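Local atomic coordinates of peruvianin-I (Thevetia peruviana, PDB entry 6ORM), a protein that cleaves proteins as a germin-like cysteine peptidase of plant latex, built on a cupin fold. Residues N75-L80 against A145-S150. Residues are numbered along the deposited sequence; the frame is centred on the assembly and turned at random.
Sequences NRCVLL and ATFYAS
Asn75 pairs with Ala149, Cys77 with Phe147 and Leu79 with Ala145, and each of these antiparallel hydrogen-bonded pairs is closed by two backbone bonds, six in all. In the middle pair Cys77 N lies 2.8 Å from Phe147 O and Phe147 N 3.0 Å from Cys77 O. The alternating pairs Arg76-Tyr148 and Val78-Thr146 draw their CA atoms closer, and Thr146 CA adds a C-H...O contact to Cys77 O at 3.3 Å.

The packing of Cys77 and Leu79 against Phe147 is mostly apolar; Asn75, on the same face, bonds through OD1 to Val59 N. Phe147 has CG between its backbone N and carbonyl carbon (chi1 59°), and its ring comes over toward Cys77. Cysteine's short side chain fits here: CB lies over the ring face, displaced toward the rim, in a CH-pi contact 3.6 Å from the ring centroid, and the polarisable SG meets the ring obliquely near CE2. Leu79 CD1 reaches the ring edge at CE1, 4.0 Å away, and Val97, Ile104 and Thr137 also touch the Phe147 side chain. An alanine in place of Phe147 would probably leave Cys77 CB and Leu79 CD1 without the aromatic ring they share, and open a gap toward Ile104 and Thr137 of the facing three-stranded sheet.

Arg76 and Tyr148 run side by side on the other face. With CG anti to the backbone N (chi1 -178°), the arginine's aliphatic stem follows the ring, CG 3.6 Å from Tyr148 CE2, while NH2 bonds to Gln44 O and Thr57 OG1. Thr146, beta-branched as suits a strand, rests OG1 against Val78 CG2 and bonds it to Glu101.

Here strand 73-79 and strand 145-151, far apart in sequence, lie adjacent in the larger antiparallel sheet, as is characteristic of the cupin beta-barrel of germin-like proteins.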
loop_
_atom_site.group_PDB
_atom_site.type_symbol
_atom_site.label_atom_id
_atom_site.label_comp_id
_atom_site.label_asym_id
_atom_site.label_seq_id
_atom_site.Cartn_x
_atom_site.Cartn_y
_atom_site.Cartn_z
ATOM N N ASN A 75 -10.314 18.995 7.840
ATOM C CA ASN A 75 -11.627 19.620 7.809
ATOM C C ASN A 75 -11.853 20.378 9.108
ATOM O O ASN A 75 -11.501 19.891 10.186
ATOM C CB ASN A 75 -12.740 18.577 7.619
ATOM C CG ASN A 75 -12.657 17.862 6.282
ATOM O OD1 ASN A 75 -12.257 18.443 5.273
ATOM N ND2 ASN A 75 -13.041 16.592 6.270
ATOM N N ARG A 76 -12.441 21.568 9.005
ATOM C CA ARG A 76 -12.843 22.332 10.177
ATOM C C ARG A 76 -14.330 22.129 10.420
ATOM O O ARG A 76 -15.142 22.298 9.506
ATOM C CB ARG A 76 -12.544 23.823 10.009
ATOM C CG ARG A 76 -12.912 24.645 11.241
ATOM C CD ARG A 76 -12.848 26.144 10.980
ATOM N NE ARG A 76 -13.819 26.576 9.980
ATOM C CZ ARG A 76 -13.726 27.704 9.282
ATOM N NH1 ARG A 76 -12.719 28.540 9.496
ATOM N NH2 ARG A 76 -14.658 28.010 8.389
ATOM N N CYS A 77 -14.682 21.781 11.653
ATOM C CA CYS A 77 -16.067 21.577 12.045
ATOM C C CYS A 77 -16.416 22.571 13.140
ATOM O O CYS A 77 -15.712 22.658 14.150
ATOM C CB CYS A 77 -16.302 20.142 12.522
ATOM S SG CYS A 77 -15.929 18.839 11.307
ATOM N N VAL A 78 -17.502 23.311 12.941
ATOM C CA VAL A 78 -18.021 24.243 13.934
ATOM C C VAL A 78 -19.434 23.810 14.292
ATOM O O VAL A 78 -20.262 23.572 13.405
ATOM C CB VAL A 78 -17.995 25.693 13.418
ATOM C CG1 VAL A 78 -18.596 26.644 14.446
ATOM C CG2 VAL A 78 -16.568 26.101 13.069
ATOM N N LEU A 79 -19.705 23.707 15.590
ATOM C CA LEU A 79 -21.003 23.294 16.101
ATOM C C LEU A 79 -21.625 24.457 16.856
ATOM O O LEU A 79 -21.022 24.982 17.799
ATOM C CB LEU A 79 -20.871 22.075 17.015
ATOM C CG LEU A 79 -20.543 20.730 16.364
ATOM C CD1 LEU A 79 -20.220 19.691 17.428
ATOM C CD2 LEU A 79 -21.697 20.262 15.487
ATOM N N LEU A 80 -22.822 24.861 16.437
ATOM C CA LEU A 80 -23.604 25.809 17.208
ATOM C C LEU A 80 -23.938 25.206 18.571
ATOM O O LEU A 80 -23.805 23.995 18.771
ATOM C CB LEU A 80 -24.883 26.169 16.455
ATOM C CG LEU A 80 -24.696 26.889 15.120
ATOM C CD1 LEU A 80 -26.019 26.989 14.382
ATOM C CD2 LEU A 80 -24.094 28.269 15.341
ATOM N N ALA A 145 -18.564 25.271 19.357
ATOM C CA ALA A 145 -17.456 24.338 19.479
ATOM C C ALA A 145 -16.762 24.233 18.129
ATOM O O ALA A 145 -17.427 24.109 17.094
ATOM C CB ALA A 145 -17.940 22.966 19.945
ATOM N N THR A 146 -15.434 24.294 18.134
ATOM C CA THR A 146 -14.639 24.145 16.922
ATOM C C THR A 146 -13.642 23.013 17.109
ATOM O O THR A 146 -12.974 22.933 18.145
ATOM C CB THR A 146 -13.899 25.443 16.577
ATOM O OG1 THR A 146 -14.845 26.507 16.408
ATOM C CG2 THR A 146 -13.094 25.280 15.292
ATOM N N PHE A 147 -13.557 22.131 16.115
ATOM C CA PHE A 147 -12.517 21.116 16.093
ATOM C C PHE A 147 -12.081 20.868 14.658
ATOM O O PHE A 147 -12.832 21.105 13.710
ATOM C CB PHE A 147 -12.966 19.806 16.763
ATOM C CG PHE A 147 -14.186 19.175 16.149
ATOM C CD1 PHE A 147 -15.455 19.580 16.524
ATOM C CD2 PHE A 147 -14.061 18.146 15.228
ATOM C CE1 PHE A 147 -16.576 18.989 15.976
ATOM C CE2 PHE A 147 -15.179 17.549 14.677
ATOM C CZ PHE A 147 -16.440 17.968 15.056
ATOM N N TYR A 148 -10.844 20.399 14.515
ATOM C CA TYR A 148 -10.255 20.087 13.223
ATOM C C TYR A 148 -10.017 18.589 13.132
ATOM O O TYR A 148 -9.476 17.984 14.063
ATOM C CB TYR A 148 -8.942 20.847 13.025
ATOM C CG TYR A 148 -9.133 22.339 12.953
ATOM C CD1 TYR A 148 -9.293 23.094 14.105
ATOM C CD2 TYR A 148 -9.174 22.993 11.729
ATOM C CE1 TYR A 148 -9.478 24.459 14.043
ATOM C CE2 TYR A 148 -9.356 24.357 11.655
ATOM C CZ TYR A 148 -9.508 25.085 12.816
ATOM O OH TYR A 148 -9.692 26.445 12.750
ATOM N N ALA A 149 -10.428 17.998 12.018
ATOM C CA ALA A 149 -10.206 16.585 11.750
ATOM C C ALA A 149 -9.086 16.445 10.726
ATOM O O ALA A 149 -9.207 16.939 9.600
ATOM C CB ALA A 149 -11.486 15.919 11.245
ATOM N N SER A 150 -7.993 15.799 11.128
ATOM C CA SER A 150 -6.931 15.420 10.205
ATOM C C SER A 150 -7.174 13.985 9.755
ATOM O O SER A 150 -7.357 13.095 10.590
ATOM C CB SER A 150 -5.559 15.549 10.868
ATOM O OG SER A 150 -5.261 16.899 11.186
#